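Local coordinates for protein argonaute (Methanocaldococcus jannaschii, PDB 5G5S) that uses short single-stranded DNA guides to bind complementary target strands and slice the target DNA, possibly defending the cell against invading genetic elements, at residues L568-G573 / A684-A689; S598-N603 / P635-T640; Y499-G504 / A558-E563; R531-I536 / E705-G710. All blocks are in the same frame, centred on the assembly; numbering follows the deposited sequence.

Interaction 1. Residues L568-G573 / A684-A689; sequences LFLRDG and APIHYA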
loop_
_atom_site.group_PDB
_atom_site.type_symbol
_atom_site.label_atom_id
_atom_site.label_comp_id
_atom_site.label_asym_id
_atom_site.label_seq_id
_atom_site.Cartn_x
_atom_site.Cartn_y
_atom_site.Cartn_z
ATOM N N LEU A 568 11.318 5.033 -14.968
ATOM C CA LEU A 568 9.915 4.685 -14.823
ATOM C C LEU A 568 9.505 4.952 -13.374
ATOM O O LEU A 568 10.131 4.415 -12.467
ATOM C CB LEU A 568 9.668 3.204 -15.217
ATOM C CG LEU A 568 8.263 2.619 -14.921
ATOM C CD1 LEU A 568 7.194 3.260 -15.784
ATOM C CD2 LEU A 568 8.236 1.103 -15.050
ATOM N N PHE A 569 8.480 5.806 -13.166
ATOM C CA PHE A 569 7.931 6.106 -11.837
ATOM C C PHE A 569 6.641 5.336 -11.598
ATOM O O PHE A 569 5.761 5.273 -12.459
ATOM C CB PHE A 569 7.675 7.599 -11.611
ATOM C CG PHE A 569 8.921 8.420 -11.393
ATOM C CD1 PHE A 569 9.575 9.020 -12.466
ATOM C CD2 PHE A 569 9.407 8.647 -10.109
ATOM C CE1 PHE A 569 10.707 9.804 -12.258
ATOM C CE2 PHE A 569 10.546 9.425 -9.905
ATOM C CZ PHE A 569 11.202 9.979 -10.980
ATOM N N LEU A 570 6.542 4.762 -10.410
ATOM C CA LEU A 570 5.397 3.991 -9.961
ATOM C C LEU A 570 4.758 4.763 -8.814
ATOM O O LEU A 570 5.429 5.096 -7.824
ATOM C CB LEU A 570 5.898 2.625 -9.468
ATOM C CG LEU A 570 6.016 1.424 -10.418
ATOM C CD1 LEU A 570 6.365 1.787 -11.834
ATOM C CD2 LEU A 570 6.950 0.390 -9.861
ATOM N N ARG A 571 3.474 5.107 -8.970
ATOM C CA ARG A 571 2.746 5.817 -7.923
ATOM C C ARG A 571 1.296 5.355 -7.785
ATOM O O ARG A 571 0.709 4.851 -8.739
ATOM C CB ARG A 571 2.891 7.359 -8.024
ATOM C CG ARG A 571 2.589 7.979 -9.386
ATOM C CD ARG A 571 2.863 9.483 -9.405
ATOM N NE ARG A 571 1.708 10.264 -8.953
ATOM C CZ ARG A 571 1.706 11.583 -8.760
ATOM N NH1 ARG A 571 2.807 12.295 -8.966
ATOM N NH2 ARG A 571 0.605 12.196 -8.346
ATOM N N ASP A 572 0.757 5.463 -6.570
ATOM C CA ASP A 572 -0.637 5.172 -6.249
ATOM C C ASP A 572 -1.263 6.541 -6.244
ATOM O O ASP A 572 -1.463 7.128 -5.174
ATOM C CB ASP A 572 -0.774 4.505 -4.870
ATOM C CG ASP A 572 -2.058 3.721 -4.677
ATOM O OD1 ASP A 572 -3.150 4.311 -4.852
ATOM O OD2 ASP A 572 -1.973 2.521 -4.331
ATOM N N GLY A 573 -1.445 7.088 -7.436
ATOM C CA GLY A 573 -1.989 8.422 -7.625
ATOM C C GLY A 573 -1.940 8.895 -9.060
ATOM O O GLY A 573 -1.182 8.360 -9.877
ATOM N N ALA A 684 7.663 -4.322 -5.697
ATOM C CA ALA A 684 8.563 -3.950 -4.593
ATOM C C ALA A 684 8.963 -2.445 -4.471
ATOM O O ALA A 684 8.888 -1.937 -3.352
ATOM C CB ALA A 684 9.777 -4.869 -4.540
ATOM N N PRO A 685 9.293 -1.682 -5.556
ATOM C CA PRO A 685 9.627 -0.252 -5.366
ATOM C C PRO A 685 8.541 0.573 -4.660
ATOM O O PRO A 685 8.846 1.282 -3.687
ATOM C CB PRO A 685 9.909 0.241 -6.790
ATOM C CG PRO A 685 10.274 -0.995 -7.549
ATOM C CD PRO A 685 9.445 -2.074 -6.975
ATOM N N ILE A 686 7.269 0.453 -5.126
ATOM C CA ILE A 686 6.128 1.169 -4.545
ATOM C C ILE A 686 5.728 0.595 -3.171
ATOM O O ILE A 686 5.458 1.368 -2.248
ATOM C CB ILE A 686 4.948 1.400 -5.552
ATOM C CG1 ILE A 686 3.816 2.262 -4.929
ATOM C CG2 ILE A 686 4.425 0.085 -6.166
ATOM C CD1 ILE A 686 2.731 2.717 -5.863
ATOM N N HIS A 687 5.762 -0.748 -3.026
ATOM C CA HIS A 687 5.470 -1.464 -1.773
ATOM C C HIS A 687 6.382 -0.992 -0.616
ATOM O O HIS A 687 5.897 -0.753 0.486
ATOM C CB HIS A 687 5.602 -2.995 -1.985
ATOM C CG HIS A 687 5.557 -3.798 -0.725
ATOM N ND1 HIS A 687 4.350 -4.175 -0.151
ATOM C CD2 HIS A 687 6.569 -4.279 0.035
ATOM C CE1 HIS A 687 4.662 -4.854 0.936
ATOM N NE2 HIS A 687 5.985 -4.933 1.100
ATOM N N TYR A 688 7.696 -0.904 -0.873
ATOM C CA TYR A 688 8.682 -0.494 0.116
ATOM C C TYR A 688 8.681 1.010 0.388
ATOM O O TYR A 688 8.963 1.406 1.516
ATOM C CB TYR A 688 10.079 -1.062 -0.195
ATOM C CG TYR A 688 10.182 -2.557 0.030
ATOM C CD1 TYR A 688 9.852 -3.122 1.263
ATOM C CD2 TYR A 688 10.690 -3.397 -0.957
ATOM C CE1 TYR A 688 9.976 -4.495 1.487
ATOM C CE2 TYR A 688 10.823 -4.768 -0.742
ATOM C CZ TYR A 688 10.452 -5.314 0.478
ATOM O OH TYR A 688 10.558 -6.666 0.681
ATOM N N ALA A 689 8.324 1.841 -0.618
ATOM C CA ALA A 689 8.172 3.290 -0.442
ATOM C C ALA A 689 7.025 3.539 0.573
ATOM O O ALA A 689 7.168 4.367 1.481
ATOM C CB ALA A 689 7.843 3.964 -1.767
#

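Interaction 2. Residues S598-N603 / P635-T640; sequences SIRKNN and PVKLST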
loop_
_atom_site.group_PDB
_atom_site.type_symbol
_atom_site.label_atom_id
_atom_site.label_comp_id
_atom_site.label_asym_id
_atom_site.label_seq_id
_atom_site.Cartn_x
_atom_site.Cartn_y
_atom_site.Cartn_z
ATOM N N SER A 598 0.170 4.529 -12.979
ATOM C CA SER A 598 -0.583 4.543 -11.733
ATOM C C SER A 598 -0.875 3.102 -11.314
ATOM O O SER A 598 -1.348 2.302 -12.122
ATOM C CB SER A 598 -1.865 5.357 -11.890
ATOM O OG SER A 598 -2.733 5.201 -10.780
ATOM N N ILE A 599 -0.517 2.756 -10.076
ATOM C CA ILE A 599 -0.727 1.420 -9.527
ATOM C C ILE A 599 -1.642 1.589 -8.333
ATOM O O ILE A 599 -1.261 2.210 -7.349
ATOM C CB ILE A 599 0.622 0.710 -9.220
ATOM C CG1 ILE A 599 1.379 0.426 -10.550
ATOM C CG2 ILE A 599 0.409 -0.591 -8.386
ATOM C CD1 ILE A 599 2.783 0.092 -10.413
ATOM N N ARG A 600 -2.885 1.116 -8.465
ATOM C CA ARG A 600 -3.886 1.246 -7.415
ATOM C C ARG A 600 -4.288 -0.093 -6.796
ATOM O O ARG A 600 -4.937 -0.930 -7.434
ATOM C CB ARG A 600 -5.082 2.080 -7.894
ATOM C CG ARG A 600 -4.665 3.501 -8.283
ATOM C CD ARG A 600 -5.837 4.402 -8.559
ATOM N NE ARG A 600 -6.382 5.017 -7.346
ATOM C CZ ARG A 600 -5.971 6.175 -6.839
ATOM N NH1 ARG A 600 -4.988 6.851 -7.417
ATOM N NH2 ARG A 600 -6.533 6.658 -5.740
ATOM N N LYS A 601 -3.855 -0.295 -5.542
ATOM C CA LYS A 601 -4.144 -1.488 -4.744
ATOM C C LYS A 601 -5.620 -1.476 -4.299
ATOM O O LYS A 601 -6.235 -2.524 -4.160
ATOM C CB LYS A 601 -3.169 -1.598 -3.532
ATOM C CG LYS A 601 -3.177 -0.384 -2.590
ATOM C CD LYS A 601 -2.121 -0.493 -1.492
ATOM C CE LYS A 601 -1.728 0.863 -0.939
ATOM N NZ LYS A 601 -0.875 1.637 -1.888
ATOM N N ASN A 602 -6.181 -0.280 -4.117
ATOM C CA ASN A 602 -7.560 -0.068 -3.699
ATOM C C ASN A 602 -8.323 0.327 -4.933
ATOM O O ASN A 602 -8.074 1.385 -5.493
ATOM C CB ASN A 602 -7.637 1.022 -2.597
ATOM C CG ASN A 602 -6.784 0.731 -1.375
ATOM O OD1 ASN A 602 -6.795 -0.377 -0.813
ATOM N ND2 ASN A 602 -6.026 1.729 -0.930
ATOM N N ASN A 603 -9.170 -0.585 -5.420
ATOM C CA ASN A 603 -9.969 -0.420 -6.624
ATOM C C ASN A 603 -11.247 -1.262 -6.530
ATOM O O ASN A 603 -11.422 -2.019 -5.582
ATOM C CB ASN A 603 -9.129 -0.719 -7.886
ATOM C CG ASN A 603 -8.699 -2.164 -8.016
ATOM O OD1 ASN A 603 -9.401 -2.978 -8.604
ATOM N ND2 ASN A 603 -7.544 -2.510 -7.467
ATOM N N PRO A 635 -7.708 -7.829 -7.074
ATOM C CA PRO A 635 -6.760 -7.433 -8.127
ATOM C C PRO A 635 -6.207 -6.012 -7.923
ATOM O O PRO A 635 -6.744 -5.217 -7.140
ATOM C CB PRO A 635 -7.581 -7.561 -9.415
ATOM C CG PRO A 635 -8.972 -7.382 -8.987
ATOM C CD PRO A 635 -9.091 -7.895 -7.586
ATOM N N VAL A 636 -5.108 -5.722 -8.623
ATOM C CA VAL A 636 -4.432 -4.430 -8.635
ATOM C C VAL A 636 -4.801 -3.770 -9.965
ATOM O O VAL A 636 -4.743 -4.419 -11.012
ATOM C CB VAL A 636 -2.888 -4.588 -8.482
ATOM C CG1 VAL A 636 -2.192 -3.235 -8.508
ATOM C CG2 VAL A 636 -2.524 -5.359 -7.211
ATOM N N LYS A 637 -5.192 -2.490 -9.920
ATOM C CA LYS A 637 -5.520 -1.737 -11.128
ATOM C C LYS A 637 -4.302 -0.944 -11.614
ATOM O O LYS A 637 -3.648 -0.263 -10.825
ATOM C CB LYS A 637 -6.706 -0.801 -10.890
ATOM C CG LYS A 637 -7.235 -0.152 -12.167
ATOM C CD LYS A 637 -8.406 0.792 -11.908
ATOM C CE LYS A 637 -8.001 2.096 -11.268
ATOM N NZ LYS A 637 -9.160 3.019 -11.162
ATOM N N LEU A 638 -4.003 -1.062 -12.919
ATOM C CA LEU A 638 -2.929 -0.342 -13.613
ATOM C C LEU A 638 -3.603 0.674 -14.532
ATOM O O LEU A 638 -4.545 0.333 -15.236
ATOM C CB LEU A 638 -2.009 -1.289 -14.397
ATOM C CG LEU A 638 -1.547 -2.545 -13.657
ATOM C CD1 LEU A 638 -0.750 -3.441 -14.571
ATOM C CD2 LEU A 638 -0.741 -2.208 -12.394
ATOM N N SER A 639 -3.193 1.939 -14.451
ATOM C CA SER A 639 -3.853 2.996 -15.205
ATOM C C SER A 639 -2.872 4.067 -15.638
ATOM O O SER A 639 -1.839 4.269 -14.993
ATOM C CB SER A 639 -4.930 3.630 -14.322
ATOM O OG SER A 639 -5.651 4.647 -14.989
ATOM N N THR A 640 -3.266 4.818 -16.681
ATOM C CA THR A 640 -2.605 6.001 -17.242
ATOM C C THR A 640 -1.083 5.952 -17.295
ATOM O O THR A 640 -0.389 6.627 -16.543
ATOM C CB THR A 640 -3.253 7.328 -16.761
ATOM O OG1 THR A 640 -2.347 8.433 -16.889
ATOM C CG2 THR A 640 -3.759 7.266 -15.367
#

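Interaction 3. Residues Y499-G504 / A558-E563; sequences YDYIMG and ANIDME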
loop_
_atom_site.group_PDB
_atom_site.type_symbol
_atom_site.label_atom_id
_atom_site.label_comp_id
_atom_site.label_asym_id
_atom_site.label_seq_id
_atom_site.Cartn_x
_atom_site.Cartn_y
_atom_site.Cartn_z
ATOM N N TYR A 499 14.817 0.402 -18.597
ATOM C CA TYR A 499 14.941 1.411 -17.541
ATOM C C TYR A 499 16.214 1.408 -16.749
ATOM O O TYR A 499 16.606 0.385 -16.189
ATOM C CB TYR A 499 13.726 1.387 -16.592
ATOM C CG TYR A 499 12.411 1.433 -17.333
ATOM C CD1 TYR A 499 11.993 2.595 -17.976
ATOM C CD2 TYR A 499 11.613 0.296 -17.451
ATOM C CE1 TYR A 499 10.812 2.629 -18.711
ATOM C CE2 TYR A 499 10.416 0.326 -18.163
ATOM C CZ TYR A 499 10.009 1.503 -18.773
ATOM O OH TYR A 499 8.837 1.555 -19.483
ATOM N N ASP A 500 16.846 2.576 -16.671
ATOM C CA ASP A 500 18.030 2.787 -15.845
ATOM C C ASP A 500 17.580 2.722 -14.376
ATOM O O ASP A 500 18.263 2.124 -13.553
ATOM C CB ASP A 500 18.665 4.151 -16.157
ATOM C CG ASP A 500 19.267 4.227 -17.544
ATOM O OD1 ASP A 500 20.401 3.746 -17.722
ATOM O OD2 ASP A 500 18.602 4.764 -18.451
ATOM N N TYR A 501 16.402 3.310 -14.080
ATOM C CA TYR A 501 15.768 3.338 -12.765
ATOM C C TYR A 501 14.292 3.074 -12.846
ATOM O O TYR A 501 13.617 3.518 -13.775
ATOM C CB TYR A 501 15.957 4.701 -12.065
ATOM C CG TYR A 501 17.394 5.116 -11.864
ATOM C CD1 TYR A 501 18.298 4.279 -11.205
ATOM C CD2 TYR A 501 17.841 6.370 -12.274
ATOM C CE1 TYR A 501 19.628 4.659 -11.014
ATOM C CE2 TYR A 501 19.160 6.771 -12.066
ATOM C CZ TYR A 501 20.053 5.907 -11.443
ATOM O OH TYR A 501 21.358 6.289 -11.239
ATOM N N ILE A 502 13.797 2.348 -11.855
ATOM C CA ILE A 502 12.393 2.093 -11.596
ATOM C C ILE A 502 12.242 2.665 -10.197
ATOM O O ILE A 502 12.970 2.259 -9.277
ATOM C CB ILE A 502 11.969 0.620 -11.729
ATOM C CG1 ILE A 502 12.036 0.188 -13.220
ATOM C CG2 ILE A 502 10.544 0.432 -11.128
ATOM C CD1 ILE A 502 12.106 -1.326 -13.459
ATOM N N MET A 503 11.405 3.714 -10.081
ATOM C CA MET A 503 11.269 4.439 -8.838
ATOM C C MET A 503 9.851 4.362 -8.281
ATOM O O MET A 503 8.898 4.777 -8.931
ATOM C CB MET A 503 11.748 5.888 -9.023
ATOM C CG MET A 503 13.240 6.020 -9.270
ATOM S SD MET A 503 13.730 7.756 -9.388
ATOM C CE MET A 503 15.492 7.613 -9.668
ATOM N N GLY A 504 9.741 3.778 -7.098
ATOM C CA GLY A 504 8.496 3.656 -6.363
ATOM C C GLY A 504 8.312 4.904 -5.540
ATOM O O GLY A 504 9.217 5.309 -4.818
ATOM N N ALA A 558 19.452 15.022 -3.608
ATOM C CA ALA A 558 19.737 13.609 -3.327
ATOM C C ALA A 558 20.981 13.102 -4.041
ATOM O O ALA A 558 21.502 12.052 -3.668
ATOM C CB ALA A 558 18.539 12.733 -3.649
ATOM N N ASN A 559 21.485 13.868 -5.029
ATOM C CA ASN A 559 22.684 13.559 -5.816
ATOM C C ASN A 559 22.545 12.340 -6.743
ATOM O O ASN A 559 23.534 11.661 -7.028
ATOM C CB ASN A 559 23.977 13.490 -4.948
ATOM C CG ASN A 559 24.158 14.620 -3.955
ATOM O OD1 ASN A 559 24.140 14.404 -2.737
ATOM N ND2 ASN A 559 24.349 15.847 -4.445
ATOM N N ILE A 560 21.333 12.085 -7.247
ATOM C CA ILE A 560 21.116 10.996 -8.200
ATOM C C ILE A 560 21.208 11.601 -9.607
ATOM O O ILE A 560 20.544 12.605 -9.890
ATOM C CB ILE A 560 19.783 10.227 -7.942
ATOM C CG1 ILE A 560 19.813 9.506 -6.564
ATOM C CG2 ILE A 560 19.478 9.227 -9.073
ATOM C CD1 ILE A 560 18.507 9.453 -5.839
ATOM N N ASP A 561 22.068 11.028 -10.471
ATOM C CA ASP A 561 22.198 11.499 -11.849
ATOM C C ASP A 561 20.935 11.075 -12.583
ATOM O O ASP A 561 20.630 9.885 -12.687
ATOM C CB ASP A 561 23.474 10.964 -12.538
ATOM C CG ASP A 561 23.696 11.417 -13.983
ATOM O OD1 ASP A 561 23.091 12.439 -14.394
ATOM O OD2 ASP A 561 24.501 10.769 -14.692
ATOM N N MET A 562 20.168 12.055 -13.025
ATOM C CA MET A 562 18.923 11.757 -13.712
ATOM C C MET A 562 18.804 12.258 -15.130
ATOM O O MET A 562 17.712 12.270 -15.695
ATOM C CB MET A 562 17.725 12.063 -12.824
ATOM C CG MET A 562 17.409 10.863 -11.972
ATOM S SD MET A 562 16.294 11.225 -10.672
ATOM C CE MET A 562 14.732 11.307 -11.574
ATOM N N GLU A 563 19.964 12.587 -15.723
ATOM C CA GLU A 563 20.121 13.057 -17.090
ATOM C C GLU A 563 20.496 11.886 -17.979
ATOM O O GLU A 563 21.234 10.993 -17.533
ATOM C CB GLU A 563 21.230 14.107 -17.157
ATOM C CG GLU A 563 21.019 15.286 -16.220
ATOM C CD GLU A 563 22.032 16.414 -16.295
ATOM O OE1 GLU A 563 23.077 16.256 -16.972
ATOM O OE2 GLU A 563 21.774 17.465 -15.664
#

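Interaction 4. Residues R531-I536 / E705-G710; sequences RRIQPI and ELLKHG. With TRS (2-amino-2-hydroxymethyl-propane-1,3-diol), chain C.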
loop_
_atom_site.group_PDB
_atom_site.type_symbol
_atom_site.label_atom_id
_atom_site.label_comp_id
_atom_site.label_asym_id
_atom_site.label_seq_id
_atom_site.Cartn_x
_atom_site.Cartn_y
_atom_site.Cartn_z
ATOM N N ARG A 531 18.900 0.653 -4.925
ATOM C CA ARG A 531 20.065 1.526 -4.975
ATOM C C ARG A 531 19.963 2.618 -3.927
ATOM O O ARG A 531 20.988 3.020 -3.375
ATOM C CB ARG A 531 20.273 2.114 -6.382
ATOM C CG ARG A 531 20.507 1.051 -7.474
ATOM C CD ARG A 531 21.696 0.121 -7.224
ATOM N NE ARG A 531 22.985 0.812 -7.325
ATOM C CZ ARG A 531 23.739 0.860 -8.422
ATOM N NH1 ARG A 531 23.345 0.252 -9.537
ATOM N NH2 ARG A 531 24.894 1.516 -8.411
ATOM N N ARG A 532 18.728 3.100 -3.651
ATOM C CA ARG A 532 18.442 4.146 -2.663
ATOM C C ARG A 532 17.022 4.021 -2.096
ATOM O O ARG A 532 16.078 3.667 -2.805
ATOM C CB ARG A 532 18.572 5.565 -3.276
ATOM C CG ARG A 532 19.889 5.941 -3.962
ATOM C CD ARG A 532 21.011 6.250 -2.988
ATOM N NE ARG A 532 20.868 7.593 -2.442
ATOM C CZ ARG A 532 21.521 8.656 -2.895
ATOM N NH1 ARG A 532 22.394 8.535 -3.890
ATOM N NH2 ARG A 532 21.328 9.844 -2.340
ATOM N N ILE A 533 16.888 4.322 -0.811
ATOM C CA ILE A 533 15.622 4.483 -0.113
ATOM C C ILE A 533 15.733 5.978 0.245
ATOM O O ILE A 533 16.441 6.357 1.182
ATOM C CB ILE A 533 15.428 3.551 1.096
ATOM C CG1 ILE A 533 15.600 2.062 0.691
ATOM C CG2 ILE A 533 14.058 3.821 1.750
ATOM C CD1 ILE A 533 15.823 1.089 1.862
ATOM N N GLN A 534 15.181 6.819 -0.635
ATOM C CA GLN A 534 15.289 8.264 -0.559
ATOM C C GLN A 534 14.117 9.000 0.079
ATOM O O GLN A 534 13.131 9.242 -0.615
ATOM C CB GLN A 534 15.592 8.835 -1.971
ATOM C CG GLN A 534 16.347 10.161 -1.971
ATOM C CD GLN A 534 17.615 10.092 -1.157
ATOM O OE1 GLN A 534 18.554 9.341 -1.475
ATOM N NE2 GLN A 534 17.636 10.821 -0.049
ATOM N N PRO A 535 14.236 9.478 1.348
ATOM C CA PRO A 535 13.168 10.333 1.912
ATOM C C PRO A 535 13.094 11.643 1.118
ATOM O O PRO A 535 14.118 12.120 0.639
ATOM C CB PRO A 535 13.638 10.609 3.353
ATOM C CG PRO A 535 14.747 9.637 3.617
ATOM C CD PRO A 535 15.371 9.354 2.288
ATOM N N ILE A 536 11.889 12.190 0.935
ATOM C CA ILE A 536 11.697 13.443 0.188
ATOM C C ILE A 536 11.133 14.504 1.120
ATOM O O ILE A 536 10.086 14.287 1.732
ATOM C CB ILE A 536 10.813 13.277 -1.105
ATOM C CG1 ILE A 536 11.191 12.043 -1.990
ATOM C CG2 ILE A 536 10.708 14.587 -1.918
ATOM C CD1 ILE A 536 12.603 12.020 -2.628
ATOM N N GLU A 705 22.907 6.755 6.105
ATOM C CA GLU A 705 23.906 5.823 5.584
ATOM C C GLU A 705 23.271 4.499 5.183
ATOM O O GLU A 705 23.562 3.993 4.092
ATOM C CB GLU A 705 25.050 5.605 6.587
ATOM N N LEU A 706 22.368 3.968 6.047
ATOM C CA LEU A 706 21.667 2.706 5.823
ATOM C C LEU A 706 20.691 2.764 4.670
ATOM O O LEU A 706 20.614 1.800 3.926
ATOM C CB LEU A 706 20.965 2.182 7.093
ATOM C CG LEU A 706 21.798 1.887 8.347
ATOM C CD1 LEU A 706 20.997 1.075 9.313
ATOM C CD2 LEU A 706 23.108 1.164 8.031
ATOM N N LEU A 707 19.939 3.868 4.527
ATOM C CA LEU A 707 18.963 4.044 3.433
ATOM C C LEU A 707 19.654 4.195 2.078
ATOM O O LEU A 707 19.135 3.715 1.074
ATOM C CB LEU A 707 18.007 5.227 3.702
ATOM C CG LEU A 707 17.118 5.127 4.950
ATOM C CD1 LEU A 707 16.469 6.446 5.255
ATOM C CD2 LEU A 707 16.084 4.031 4.815
ATOM N N LYS A 708 20.841 4.837 2.067
ATOM C CA LYS A 708 21.702 5.027 0.898
ATOM C C LYS A 708 22.183 3.653 0.403
ATOM O O LYS A 708 22.332 3.444 -0.808
ATOM C CB LYS A 708 22.914 5.898 1.284
ATOM C CG LYS A 708 23.728 6.380 0.092
ATOM C CD LYS A 708 24.835 7.332 0.489
ATOM C CE LYS A 708 25.482 7.948 -0.728
ATOM N NZ LYS A 708 26.628 8.828 -0.364
ATOM N N HIS A 709 22.438 2.730 1.359
ATOM C CA HIS A 709 22.884 1.372 1.091
ATOM C C HIS A 709 21.726 0.380 0.906
ATOM O O HIS A 709 21.965 -0.805 0.708
ATOM C CB HIS A 709 23.885 0.916 2.154
ATOM C CG HIS A 709 25.257 1.441 1.908
ATOM N ND1 HIS A 709 25.642 2.698 2.353
ATOM C CD2 HIS A 709 26.287 0.880 1.234
ATOM C CE1 HIS A 709 26.896 2.850 1.959
ATOM N NE2 HIS A 709 27.331 1.777 1.291
ATOM N N GLY A 710 20.496 0.879 0.967
ATOM C CA GLY A 710 19.286 0.092 0.763
ATOM C C GLY A 710 18.892 -0.892 1.851
ATOM O O GLY A 710 18.219 -1.878 1.548
HETATM C C TRS C . 25.108 3.477 -3.616
HETATM C C1 TRS C . 25.415 4.817 -2.940
HETATM C C2 TRS C . 25.102 3.632 -5.144
HETATM C C3 TRS C . 26.111 2.403 -3.173
HETATM N N TRS C . 23.737 3.038 -3.184
HETATM O O1 TRS C . 24.407 5.783 -3.213
HETATM O O2 TRS C . 24.615 2.466 -5.791
HETATM O O3 TRS C . 27.419 2.649 -3.676
#

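Interaction 1. Residues L568-G573 / A684-A689
Pro685 and Ile686, in the first turn of helix 684-697, lie against Leu570 and the end of strand 566-571, a helix-on-sheet contact in the RNase H-like core of the PIWI domain. The short strand and helix segments approach to 8.2 Å between axes, with 48° between their directions. Pro685 comes first along the helix: its CB is 4.3 Å from CD2 of Leu570. Ala684, Pro685 and Tyr688 also pack on Tyr524 of strand 517-525. Ile686 follows and gives the largest area to the contact. Its CB stands 4.2 Å from CB of Leu570. CG1 is anti to the backbone N (chi1 -175°) and CD1 continues the chain outward (chi2 171°), which carries the methyl past Leu570 to the backbone where the strand ends. There CD1 sits against the Arg571-Asp572 peptide, 3.6 Å from C of Arg571 and 3.5 Å from N of Asp572, with CB of Asp572 also near. Asp572, probably a catalytic, manganese-binding residue, directs its carboxylate elsewhere, in a salt bridge with Lys601. Leu570 also packs on Ile597 and Ile599 of the next strand, and no hydrogen bond crosses between the segments. Farther along the helix, OH of Tyr688 is hydrogen-bonded to OG of Ser671 and to the backbone N of Tyr670.

Interaction 2. Residues S598-N603 / P635-T640
Ile599 and Leu638 lie side by side and point the same way on one face of an antiparallel strand pair, CG1 of Ile599 3.9 Å from CD2 of Leu638. Val636 meets Ile599 at a slant, its CG1 3.7 Å from CG2 of the isoleucine, and helix 656-666 covers Ile599 and Leu638 through Leu662. On the other face Arg600 and Lys637 run alongside each other, CD of Arg600 4.2 Å from CE of Lys637. Both chains bend at chi3, and NE of Arg600 and NZ of Lys637 remain 5.1 Å apart, their like charges not in contact. Beyond the strand, Asn603 folds back across Lys637: its CG sits between the backbone N and carbonyl carbon (chi1 67°), and ND2 donates to O of Pro635 at 2.8 Å, with a weak second bond to O of Arg600. O of Pro635 lies close to the amide plane of Asn603, while ND2 is tilted 35° from the carbonyl plane of Pro635. Paired backbone bonds link Ser598 with Ser639 and Arg600 with Lys637, the straightest from N of Arg600 to O of Lys637 (177°). This is regular antiparallel pairing in the central sheet of the RNase H-like PIWI fold, beside the probable active site.

Interaction 3. Residues Y499-G504 / A558-E563
Tyr501 sets its ring edge against the backbone of the 558-563 loop, CE2 lying 3.5 Å from O of Asp561, near the ring plane. CG of Tyr501 is anti to its own carbonyl carbon (chi1 -58°), and the ring extends toward the loop, where CE2 also comes within 3.9 Å of CG2 of Ile560. The tyrosine and isoleucine side chains cross at a slant. CG2 is the Ile560 branch that does the touching, and it meets CE2, CZ and OH at the outer end of the ring. The same methyl lies 4.3 Å from CE of Met503, so it bridges two side chains two residues apart on the strand. Met503 is extended beyond CG, both later torsions being near 180°, and its terminal methyl is carried out to the loop. Met562 bends instead at chi3 (77°). The two methionines reach toward each other tip to tip, and CE of Met503 stands 3.8 Å from SD of Met562. The segments share no hydrogen bond; NZ of Lys565 bonds O of Asp561 and, weakly, OH of Tyr501. The contact lays the connection between helix 547-556 and strand 566-571 against strand 501-506 of the PIWI sheet: Leu554 of the helix packs on Met503, Ile560 and Met562, while Val523 of strand 517-525 touches Tyr501 and Met503.

Interaction 4. Residues R531-I536 / E705-G710
Ile533 and Leu707 form the apolar centre of this strand-to-helix-end contact in the PIWI lobe. Their side chains cross at about a right angle, CG2 of Ile533 3.7 Å from CD2 of Leu707, and CD1 of Leu707 reaches CG of Pro535. CD1 of Ile533 rests on the backbone of Gly710, and Phe692 of helix 684-697 packs on Ile533, Pro535 and Leu707. One hydrogen bond joins the backbones: N of Ile533 donates to O of Leu707 at 3.0 Å, from 40° above the carbonyl plane. This carbonyl belongs to the last helical turn, which closes in a Schellman motif at Gly710. Arg531 and Arg532 form a classic beta bulge facing Val523. Arg532, bent at chi2 and chi3, runs beside Lys708, whose CG lies 4.0 Å above one guanidinium face, offset toward its rim; NE and NH2 of Arg532 bond OE1 of Gln534 weakly, and NH2 also bonds O of Ala558. A Tris molecule, probably from the crystallisation liquor, adds a third group. Its O2 lies at the edge of the Arg531 guanidinium and accepts from NE and NH2, each at 2.8 Å, while NH1 pairs with Asp525. The Tris nitrogen donates to O of Lys708 and sits 2.8 Å from O of Arg531, these two carbonyl oxygens being only 2.9 Å apart. Both acceptors, they cannot bond each other, and a cationic amine beside them would probably ease their repulsion.

How the interactions relate
All four contacts reach the central sheet of the PIWI domain. Interactions 1 and 2 meet at the probable catalytic site, their centres 11 Å apart: strands 566-571 and 593-600 are neighbours, and OD2 of Asp572 and NZ of Lys601 form a salt bridge of 2.8 Å. Asp506, about 6 Å from Asp572, and Asp690, about 6 Å from Ile686 (both side chain to side chain), are further probable manganese ligands. Interaction 3 adjoins interaction 1 through strand pairing, N of Leu570 lying 2.8 Å from O of Met503. It touches interaction 4 where Arg532 meets Ala558. Interactions 2 and 4 are farthest apart, about 26 Å between centres.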